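PDB 1ZU4: ftsY from Mycoplasma mycoides, which serves as the signal recognition particle receptor and is present here as its NG domain, a helical bundle joined to a P-loop domain. Local coordinates for residues 34-39 with 69-74; 55-60 with 76-81; 178-183 with 218-223; 195-200 with 214-219. All coordinates share one frame; numbering follows the deposited sequence.

Contact 1. Residues 34-39 with 69-74; sequences DEFFEE and TSFENI
F36 reaches across to F71 and I74, and all three meet through apolar carbons. F36 CZ touches I74 CG2 at 3.7 Å. F36 CE1 lies 4.1 Å from F71 CE1. The two rings do not overlap. F36 CE1 comes in at the edge of the F71 ring, near its plane, while F71 CE1 meets the F36 ring obliquely. In F36, CG is anti to the backbone N (chi1 162°). This sends the ring out from its helix, and CE1 and CZ do the touching. I74 brings its short branch, CG2, to the ring and runs past it in the opposite direction.

Within 34-39 the rings of F36 and F37 also meet. F36 CD2 stands 3.8 Å above the plane of the F37 ring, over its centre. F37 carries on to helix 51-64, where it packs on S58, V61 and R62.

These residues belong to the helical bundle (N) domain of SRP54-type proteins, and the contact joins helix 34-46 to the start of helix 71-87. Y29 meets the F36 ring edge-to-face and also touches F71 and I74, while L25 of helix 12-27 lies against F36.

The polar bonds lie apart from the apolar patch. S70 is the N-cap of helix 71-87. Its OG accepts from N73 N at 3.2 Å, with an N-H...O angle of 151°. Its carbonyl O accepts from I74 N at 3.2 Å. Both bonds hold the first turn, which carries F71 and I74.

Contact 2. Residues 55-60 with 76-81; sequences LKVSNL and DALVES
V57 and L60 of helix 51-64 pack on L78 and S81 of helix 71-87, two neighbours in the N-domain helical bundle. The segment axes approach to 8.9 Å. Their directions differ by 136°, so they run roughly antiparallel but strongly inclined. The backbones come close at V57 and S81, whose CA atoms are 5.4 Å apart. A serine is small enough to fit there.

V57 and L78 meet at an oblique angle. V57 CG1 is anti to the backbone N (chi1 170°), and it touches L78 CD1 at 3.7 Å. The other V57 branch, CG2, rests near the backbone O of S81. L44 of helix 34-46 touches both V57 and L78, so a third helix covers this pair.

L60 points toward S81 and meets it from a different side. L60 CB lies 3.5 Å from S81 CB, which is tight for two carbons. Further out, L60 CD1 lies 3.6 Å from S81 O. The backbone and the short side chain of S81 are thus both in the packing.

S81 is buried, and its hydroxyl is satisfied within its own helix. S81 OG donates to A77 O at 2.8 Å, from above the carbonyl plane. A77 O also accepts from S81 N. The hydroxyl oxygen still faces the partner helix, with S81 OG 3.3 Å from L60 CB.

Contact 3. Residues 178-183 with 218-223; sequences SVVFDA and KIIQQV
V180 and I220 meet because their first torsions turn one methyl each into the gap. V180 CG1 is anti to the backbone N (chi1 170°). I220 has CG1 in the crowded position between N and the carbonyl carbon (chi1 73°), which leaves CG2 beside the backbone N. V180 CG1 and I220 CG2 touch at 3.7 Å.

I219 points toward helix 176-189 and splits its branches. Its CG2 lies 4.1 Å from V180 CG1. Its longer arm ends in CD1, which lies 4.1 Å from both F181 CB and F181 N. F181 joins at the root of its side chain, not with its ring.

The two helices lie side by side on one face of the central sheet of the P-loop domain. I220 also packs on I184 and A227, and V180 on A141. I219 reaches A177. The pairing is buried at V180 and I220 and opens outward at F181.

Everything that meets between the two segments is apolar carbon, apart from the backbone near I219 CD1. The packing therefore rests on van der Waals contact and the burial of V180 and I220, with I219 partly covered.

Contact 4. Residues 195-200 with 214-219; sequences LLIDTA and EKMNKI
The contact packs helix 206-221 against strand 194-198, one of the parallel strands of the mixed sheet of the P-loop domain. The strand leads into D198, T199 and A200, a sequence that begins the DTAG-type G3 motif of the SRP54 family. M216 is the residue of the helix that makes the contact. It points toward the strand, and its end lies against I197 and T199.

The M216 sulphur does the touching. M216 SD lies 4.2 Å from I197 CG2 and 4.4 Å from T199 CG2. I197 and T199 are two apart in sequence, and both point toward the helix. I197 CG2 and T199 CG2 are 4.1 Å apart, so SD rests against a pair of methyls. In M216, chi2 of 175° sets SD anti to CA and carries the sulphur out from the helix. This suits the wide spacing of the backbones: the CA atoms of I197 and M216 are 9.4 Å apart.

Other parts of the fold close around the contact: P176 and V180 of helix 176-189 touch M216, as does A141, and I197 packs on I107 of strand 106-111.

T199 has two sides. Its methyl faces M216, while OG1 is hydrogen-bonded to L110 O. T199 O also bonds to K118 NZ, a lysine of the likely P-loop. The apolar contact is soft and without direction. The polar bonds probably do more to fix T199 beside the likely P-loop, and the sulphur simply packs against its methyl.

Overall arrangement
From the N terminus, contact 1 closes first by joining helix 34-46 to the start of helix 71-87. Contact 2 opens inside that span, at helix 51-64, and closes further along helix 71-87. The two therefore cross, and they touch, with centres about 11 Å apart. Together they tie three helices of the N domain. Contacts 3 and 4 come later in the chain, in the P-loop domain. Contact 4 opens within the loop of contact 3, and both end on helix 206-221, sharing K218 and I219. They adjoin, their centres about 7 Å apart, and join two helices to strand 194-198. The centres of contacts 1 and 3 are about 56 Å apart, on opposite sides of the chain's centre.

Contact 1. Residues 34-39 with 69-74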
# COMPACT_ATOMS: atom_id res chain seq x y z
N ASP A 34 -14.53 26.62 19.81
CA ASP A 34 -15.23 26.20 18.60
C ASP A 34 -14.69 26.84 17.31
O ASP A 34 -14.46 26.14 16.33
CB ASP A 34 -16.75 26.41 18.74
CG ASP A 34 -17.35 25.51 19.82
OD1 ASP A 34 -16.75 24.45 20.15
OD2 ASP A 34 -18.42 25.87 20.37
N GLU A 35 -14.46 28.15 17.31
CA GLU A 35 -13.90 28.78 16.13
C GLU A 35 -12.54 28.15 15.74
O GLU A 35 -12.25 28.00 14.56
CB GLU A 35 -13.75 30.29 16.32
CG GLU A 35 -13.84 31.04 15.03
CD GLU A 35 -13.81 32.54 15.25
OE1 GLU A 35 -14.70 33.05 15.97
OE2 GLU A 35 -12.89 33.19 14.70
N PHE A 36 -11.73 27.79 16.74
CA PHE A 36 -10.45 27.11 16.46
C PHE A 36 -10.68 25.76 15.77
O PHE A 36 -9.95 25.41 14.83
CB PHE A 36 -9.59 26.92 17.72
CG PHE A 36 -8.53 25.89 17.55
CD1 PHE A 36 -7.39 26.17 16.78
CD2 PHE A 36 -8.69 24.59 18.08
CE1 PHE A 36 -6.39 25.20 16.59
CE2 PHE A 36 -7.71 23.62 17.89
CZ PHE A 36 -6.56 23.92 17.13
N PHE A 37 -11.65 24.98 16.28
CA PHE A 37 -11.95 23.70 15.65
C PHE A 37 -12.44 23.84 14.20
O PHE A 37 -12.14 23.01 13.39
CB PHE A 37 -12.78 22.77 16.54
CG PHE A 37 -11.98 22.20 17.68
CD1 PHE A 37 -12.05 22.77 18.95
CD2 PHE A 37 -11.09 21.15 17.46
CE1 PHE A 37 -11.28 22.28 19.99
CE2 PHE A 37 -10.33 20.64 18.52
CZ PHE A 37 -10.41 21.21 19.77
N GLU A 38 -13.10 24.95 13.87
CA GLU A 38 -13.49 25.19 12.49
C GLU A 38 -12.27 25.39 11.61
O GLU A 38 -12.24 24.92 10.48
CB GLU A 38 -14.38 26.44 12.36
CG GLU A 38 -15.71 26.34 13.04
CD GLU A 38 -16.39 27.70 13.09
OE1 GLU A 38 -16.19 28.51 12.14
OE2 GLU A 38 -17.13 27.96 14.07
N GLU A 39 -11.29 26.13 12.14
CA GLU A 39 -10.05 26.40 11.42
C GLU A 39 -9.28 25.11 11.30
O GLU A 39 -8.76 24.83 10.25
CB GLU A 39 -9.16 27.42 12.14
CG GLU A 39 -9.73 28.84 12.31
CD GLU A 39 -9.94 29.58 11.01
OE1 GLU A 39 -9.32 29.23 9.98
OE2 GLU A 39 -10.77 30.51 11.02
N THR A 69 -5.42 24.79 26.48
CA THR A 69 -4.29 23.99 26.03
C THR A 69 -3.31 24.91 25.22
O THR A 69 -3.73 25.77 24.42
CB THR A 69 -4.77 22.66 25.30
OG1 THR A 69 -5.49 21.83 26.25
CG2 THR A 69 -3.63 21.85 24.76
N SER A 70 -2.01 24.77 25.49
CA SER A 70 -0.98 25.48 24.73
C SER A 70 -1.03 24.94 23.33
O SER A 70 -1.40 23.79 23.15
CB SER A 70 0.39 25.16 25.31
OG SER A 70 0.61 23.75 25.29
N PHE A 71 -0.62 25.73 22.33
CA PHE A 71 -0.60 25.21 20.96
C PHE A 71 0.31 23.99 20.76
O PHE A 71 0.09 23.19 19.85
CB PHE A 71 -0.31 26.30 19.93
CG PHE A 71 -0.64 25.89 18.53
CD1 PHE A 71 -1.97 25.73 18.12
CD2 PHE A 71 0.37 25.64 17.61
CE1 PHE A 71 -2.28 25.35 16.83
CE2 PHE A 71 0.03 25.23 16.34
CZ PHE A 71 -1.27 25.11 15.95
N GLU A 72 1.31 23.85 21.60
CA GLU A 72 2.19 22.68 21.57
C GLU A 72 1.44 21.40 21.96
O GLU A 72 1.66 20.32 21.40
CB GLU A 72 3.37 22.89 22.54
CG GLU A 72 4.52 23.71 21.98
CD GLU A 72 5.26 23.00 20.86
OE1 GLU A 72 6.03 22.03 21.16
OE2 GLU A 72 5.07 23.40 19.67
N ASN A 73 0.58 21.52 22.95
CA ASN A 73 -0.20 20.38 23.39
C ASN A 73 -1.33 20.04 22.42
O ASN A 73 -1.76 18.90 22.37
CB ASN A 73 -0.68 20.57 24.84
CG ASN A 73 0.43 20.24 25.88
OD1 ASN A 73 1.30 19.39 25.63
ND2 ASN A 73 0.38 20.90 27.02
N ILE A 74 -1.79 21.02 21.62
CA ILE A 74 -2.81 20.72 20.58
C ILE A 74 -2.17 19.83 19.49
O ILE A 74 -2.78 18.84 19.03
CB ILE A 74 -3.39 21.96 19.94
CG1 ILE A 74 -4.52 22.53 20.79
CG2 ILE A 74 -4.02 21.63 18.57
CD1 ILE A 74 -4.14 23.69 21.52

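Contact 2. Residues 55-60 with 76-81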
# COMPACT_ATOMS: atom_id res chain seq x y z
N LEU A 55 -13.88 14.65 10.53
CA LEU A 55 -14.78 14.63 11.68
C LEU A 55 -14.25 13.78 12.84
O LEU A 55 -14.27 14.20 13.99
CB LEU A 55 -16.15 14.14 11.22
CG LEU A 55 -17.19 13.94 12.31
CD1 LEU A 55 -17.78 15.27 12.63
CD2 LEU A 55 -18.25 12.94 11.85
N LYS A 56 -13.80 12.57 12.56
CA LYS A 56 -13.25 11.69 13.60
C LYS A 56 -11.98 12.28 14.26
O LYS A 56 -11.84 12.25 15.47
CB LYS A 56 -12.97 10.29 13.02
CG LYS A 56 -12.66 9.24 14.10
CD LYS A 56 -12.30 7.85 13.54
CE LYS A 56 -13.54 7.02 13.26
NZ LYS A 56 -14.21 7.51 12.01
N VAL A 57 -11.08 12.86 13.47
CA VAL A 57 -9.83 13.43 14.01
C VAL A 57 -10.11 14.69 14.85
O VAL A 57 -9.60 14.85 15.95
CB VAL A 57 -8.78 13.68 12.89
CG1 VAL A 57 -7.58 14.50 13.41
CG2 VAL A 57 -8.25 12.34 12.39
N SER A 58 -10.92 15.60 14.31
CA SER A 58 -11.33 16.80 15.05
C SER A 58 -11.98 16.44 16.39
O SER A 58 -11.65 17.05 17.42
CB SER A 58 -12.31 17.63 14.24
OG SER A 58 -12.52 18.90 14.86
N ASN A 59 -12.87 15.45 16.39
CA ASN A 59 -13.54 15.04 17.66
C ASN A 59 -12.59 14.50 18.69
O ASN A 59 -12.67 14.85 19.86
CB ASN A 59 -14.67 14.05 17.42
CG ASN A 59 -15.90 14.71 16.83
OD1 ASN A 59 -16.74 14.03 16.23
ND2 ASN A 59 -15.99 16.02 16.97
N LEU A 60 -11.66 13.65 18.25
CA LEU A 60 -10.55 13.20 19.09
C LEU A 60 -9.67 14.31 19.68
O LEU A 60 -9.37 14.29 20.87
CB LEU A 60 -9.70 12.20 18.31
CG LEU A 60 -10.30 10.78 18.27
CD1 LEU A 60 -9.57 9.97 17.23
CD2 LEU A 60 -10.29 10.12 19.69
N ASP A 76 0.32 17.80 19.90
CA ASP A 76 0.57 16.44 20.41
C ASP A 76 -0.72 15.63 20.29
O ASP A 76 -0.74 14.44 19.94
CB ASP A 76 1.03 16.47 21.88
CG ASP A 76 2.47 17.00 22.05
OD1 ASP A 76 2.81 17.47 23.17
OD2 ASP A 76 3.27 16.96 21.09
N ALA A 77 -1.81 16.35 20.59
CA ALA A 77 -3.19 15.86 20.51
C ALA A 77 -3.55 15.42 19.10
O ALA A 77 -4.09 14.33 18.89
CB ALA A 77 -4.17 16.98 21.01
N LEU A 78 -3.19 16.26 18.13
CA LEU A 78 -3.46 16.01 16.74
C LEU A 78 -2.69 14.78 16.25
O LEU A 78 -3.27 13.92 15.58
CB LEU A 78 -3.09 17.24 15.92
CG LEU A 78 -3.23 17.14 14.42
CD1 LEU A 78 -4.65 16.66 14.02
CD2 LEU A 78 -2.84 18.48 13.78
N VAL A 79 -1.40 14.67 16.61
CA VAL A 79 -0.57 13.52 16.22
C VAL A 79 -1.21 12.21 16.71
O VAL A 79 -1.38 11.28 15.95
CB VAL A 79 0.91 13.66 16.71
CG1 VAL A 79 1.70 12.39 16.44
CG2 VAL A 79 1.61 14.84 16.01
N GLU A 80 -1.62 12.19 17.97
CA GLU A 80 -2.27 11.06 18.60
C GLU A 80 -3.62 10.75 17.98
O GLU A 80 -3.94 9.60 17.77
CB GLU A 80 -2.41 11.31 20.11
CG GLU A 80 -3.13 10.22 20.87
CD GLU A 80 -3.05 10.45 22.39
OE1 GLU A 80 -1.91 10.52 22.92
OE2 GLU A 80 -4.10 10.58 23.04
N SER A 81 -4.39 11.79 17.64
CA SER A 81 -5.72 11.61 17.03
C SER A 81 -5.67 11.09 15.61
O SER A 81 -6.60 10.42 15.17
CB SER A 81 -6.55 12.92 17.08
OG SER A 81 -6.67 13.43 18.43

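Contact 3. Residues 178-183 with 218-223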
# COMPACT_ATOMS: atom_id res chain seq x y z
N SER A 178 -1.55 -20.81 -16.91
CA SER A 178 -0.52 -21.79 -17.30
C SER A 178 0.84 -21.37 -16.74
O SER A 178 1.63 -22.21 -16.35
CB SER A 178 -0.48 -22.03 -18.80
OG SER A 178 -0.05 -20.86 -19.47
N VAL A 179 1.09 -20.07 -16.67
CA VAL A 179 2.34 -19.58 -16.03
C VAL A 179 2.32 -19.95 -14.52
O VAL A 179 3.31 -20.41 -13.97
CB VAL A 179 2.45 -18.07 -16.19
CG1 VAL A 179 3.73 -17.53 -15.53
CG2 VAL A 179 2.33 -17.66 -17.72
N VAL A 180 1.17 -19.77 -13.89
CA VAL A 180 1.01 -20.15 -12.46
C VAL A 180 1.21 -21.65 -12.31
O VAL A 180 1.95 -22.08 -11.44
CB VAL A 180 -0.28 -19.60 -11.89
CG1 VAL A 180 -0.59 -20.19 -10.50
CG2 VAL A 180 -0.19 -18.07 -11.87
N PHE A 181 0.61 -22.45 -13.19
CA PHE A 181 0.91 -23.90 -13.20
C PHE A 181 2.42 -24.20 -13.24
O PHE A 181 2.96 -25.00 -12.43
CB PHE A 181 0.18 -24.62 -14.38
CG PHE A 181 0.46 -26.10 -14.46
CD1 PHE A 181 -0.49 -27.02 -14.07
CD2 PHE A 181 1.68 -26.57 -14.97
CE1 PHE A 181 -0.26 -28.38 -14.15
CE2 PHE A 181 1.93 -27.96 -15.07
CZ PHE A 181 0.95 -28.85 -14.65
N ASP A 182 3.14 -23.55 -14.15
CA ASP A 182 4.58 -23.77 -14.22
C ASP A 182 5.35 -23.32 -12.98
O ASP A 182 6.23 -24.04 -12.48
CB ASP A 182 5.17 -23.13 -15.48
CG ASP A 182 4.81 -23.91 -16.74
OD1 ASP A 182 4.42 -25.11 -16.62
OD2 ASP A 182 4.96 -23.33 -17.84
N ALA A 183 4.99 -22.15 -12.47
CA ALA A 183 5.65 -21.62 -11.25
C ALA A 183 5.43 -22.46 -9.98
O ALA A 183 6.37 -22.71 -9.18
CB ALA A 183 5.19 -20.17 -11.02
N LYS A 218 -7.23 -22.31 -7.67
CA LYS A 218 -7.39 -23.76 -7.74
C LYS A 218 -6.05 -24.47 -7.93
O LYS A 218 -5.78 -25.48 -7.29
CB LYS A 218 -8.40 -24.12 -8.85
CG LYS A 218 -9.92 -23.82 -8.48
CD LYS A 218 -10.21 -24.40 -7.05
CE LYS A 218 -11.61 -25.01 -6.92
NZ LYS A 218 -11.69 -25.97 -5.75
N ILE A 219 -5.19 -23.91 -8.76
CA ILE A 219 -3.86 -24.50 -8.94
C ILE A 219 -3.04 -24.46 -7.64
O ILE A 219 -2.36 -25.46 -7.28
CB ILE A 219 -3.06 -23.77 -10.07
CG1 ILE A 219 -3.55 -24.27 -11.43
CG2 ILE A 219 -1.57 -24.14 -9.99
CD1 ILE A 219 -3.29 -23.38 -12.56
N ILE A 220 -3.06 -23.31 -6.97
CA ILE A 220 -2.16 -23.10 -5.83
C ILE A 220 -2.67 -23.78 -4.55
O ILE A 220 -1.86 -24.34 -3.78
CB ILE A 220 -1.74 -21.60 -5.61
CG1 ILE A 220 -2.89 -20.76 -5.04
CG2 ILE A 220 -1.18 -20.98 -6.92
CD1 ILE A 220 -2.67 -19.26 -5.14
N GLN A 221 -3.98 -23.79 -4.35
CA GLN A 221 -4.58 -24.42 -3.17
C GLN A 221 -4.38 -25.95 -3.10
O GLN A 221 -4.54 -26.55 -2.03
CB GLN A 221 -6.04 -24.02 -3.06
CG GLN A 221 -6.19 -22.53 -2.85
CD GLN A 221 -7.58 -22.06 -2.95
OE1 GLN A 221 -8.37 -22.67 -3.62
NE2 GLN A 221 -7.90 -20.93 -2.31
N GLN A 222 -4.00 -26.55 -4.22
CA GLN A 222 -3.60 -27.97 -4.22
C GLN A 222 -2.28 -28.16 -3.50
O GLN A 222 -1.99 -29.25 -3.00
CB GLN A 222 -3.44 -28.51 -5.64
CG GLN A 222 -4.77 -28.69 -6.37
CD GLN A 222 -4.54 -29.21 -7.74
OE1 GLN A 222 -4.06 -30.32 -7.91
NE2 GLN A 222 -4.82 -28.39 -8.74
N VAL A 223 -1.47 -27.10 -3.44
CA VAL A 223 -0.16 -27.17 -2.79
C VAL A 223 -0.17 -26.56 -1.36
O VAL A 223 0.51 -27.05 -0.43
CB VAL A 223 0.93 -26.57 -3.69
CG1 VAL A 223 2.24 -26.74 -3.11
CG2 VAL A 223 0.90 -27.26 -5.06

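Contact 4. Residues 195-200 with 214-219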
# COMPACT_ATOMS: atom_id res chain seq x y z
N LEU A 195 6.42 -17.25 -3.51
CA LEU A 195 6.01 -17.14 -4.90
C LEU A 195 5.22 -15.84 -5.01
O LEU A 195 4.22 -15.69 -4.34
CB LEU A 195 5.09 -18.31 -5.31
CG LEU A 195 4.50 -18.26 -6.75
CD1 LEU A 195 5.58 -18.03 -7.79
CD2 LEU A 195 3.75 -19.55 -7.01
N LEU A 196 5.66 -14.93 -5.86
CA LEU A 196 4.92 -13.71 -6.13
C LEU A 196 4.29 -13.83 -7.48
O LEU A 196 4.97 -14.16 -8.45
CB LEU A 196 5.86 -12.49 -6.09
CG LEU A 196 6.38 -12.14 -4.68
CD1 LEU A 196 7.61 -11.22 -4.75
CD2 LEU A 196 5.33 -11.42 -3.93
N ILE A 197 2.97 -13.55 -7.56
CA ILE A 197 2.23 -13.66 -8.81
C ILE A 197 1.72 -12.33 -9.32
O ILE A 197 0.89 -11.66 -8.69
CB ILE A 197 1.03 -14.60 -8.66
CG1 ILE A 197 1.52 -15.94 -8.12
CG2 ILE A 197 0.22 -14.69 -10.01
CD1 ILE A 197 0.48 -16.85 -7.70
N ASP A 198 2.19 -11.97 -10.50
CA ASP A 198 1.74 -10.81 -11.18
C ASP A 198 0.45 -11.15 -11.91
O ASP A 198 0.31 -12.23 -12.46
CB ASP A 198 2.80 -10.39 -12.20
CG ASP A 198 2.58 -8.99 -12.74
OD1 ASP A 198 3.37 -8.61 -13.64
OD2 ASP A 198 1.65 -8.27 -12.24
N THR A 199 -0.48 -10.21 -11.93
CA THR A 199 -1.76 -10.40 -12.62
C THR A 199 -2.09 -9.19 -13.46
O THR A 199 -1.64 -8.05 -13.19
CB THR A 199 -2.94 -10.67 -11.58
OG1 THR A 199 -3.13 -9.52 -10.73
CG2 THR A 199 -2.62 -11.84 -10.70
N ALA A 200 -2.90 -9.39 -14.49
CA ALA A 200 -3.37 -8.25 -15.27
C ALA A 200 -4.65 -7.76 -14.61
O ALA A 200 -5.30 -8.51 -13.90
CB ALA A 200 -3.63 -8.67 -16.73
N GLU A 214 -9.61 -17.41 -10.20
CA GLU A 214 -10.09 -18.63 -9.60
C GLU A 214 -9.30 -19.84 -10.15
O GLU A 214 -8.90 -20.74 -9.38
CB GLU A 214 -11.64 -18.73 -9.72
CG GLU A 214 -12.22 -20.04 -9.24
CD GLU A 214 -12.18 -20.23 -7.73
OE1 GLU A 214 -12.01 -19.22 -7.01
OE2 GLU A 214 -12.29 -21.40 -7.26
N LYS A 215 -9.03 -19.87 -11.45
CA LYS A 215 -8.09 -20.90 -11.97
C LYS A 215 -6.79 -20.92 -11.19
O LYS A 215 -6.30 -21.98 -10.79
CB LYS A 215 -7.77 -20.71 -13.44
CG LYS A 215 -8.78 -21.23 -14.36
CD LYS A 215 -8.25 -21.30 -15.78
CE LYS A 215 -8.74 -20.14 -16.61
NZ LYS A 215 -8.83 -20.53 -18.07
N MET A 216 -6.23 -19.74 -10.95
CA MET A 216 -4.94 -19.65 -10.22
C MET A 216 -5.07 -20.22 -8.80
O MET A 216 -4.23 -21.00 -8.34
CB MET A 216 -4.47 -18.20 -10.19
CG MET A 216 -3.90 -17.78 -11.53
SD MET A 216 -3.49 -16.05 -11.48
CE MET A 216 -3.09 -15.73 -13.15
N ASN A 217 -6.08 -19.75 -8.09
CA ASN A 217 -6.43 -20.21 -6.78
C ASN A 217 -6.53 -21.74 -6.71
O ASN A 217 -5.98 -22.37 -5.80
CB ASN A 217 -7.78 -19.62 -6.43
CG ASN A 217 -7.70 -18.19 -5.97
OD1 ASN A 217 -6.61 -17.67 -5.64
ND2 ASN A 217 -8.87 -17.53 -5.90
N LYS A 218 -7.23 -22.31 -7.67
CA LYS A 218 -7.39 -23.76 -7.74
C LYS A 218 -6.05 -24.47 -7.93
O LYS A 218 -5.78 -25.48 -7.29
CB LYS A 218 -8.40 -24.12 -8.85
CG LYS A 218 -9.92 -23.82 -8.48
CD LYS A 218 -10.21 -24.40 -7.05
CE LYS A 218 -11.61 -25.01 -6.92
NZ LYS A 218 -11.69 -25.97 -5.75
N ILE A 219 -5.19 -23.91 -8.76
CA ILE A 219 -3.86 -24.50 -8.94
C ILE A 219 -3.04 -24.46 -7.64
O ILE A 219 -2.36 -25.46 -7.28
CB ILE A 219 -3.06 -23.77 -10.07
CG1 ILE A 219 -3.55 -24.27 -11.43
CG2 ILE A 219 -1.57 -24.14 -9.99
CD1 ILE A 219 -3.29 -23.38 -12.56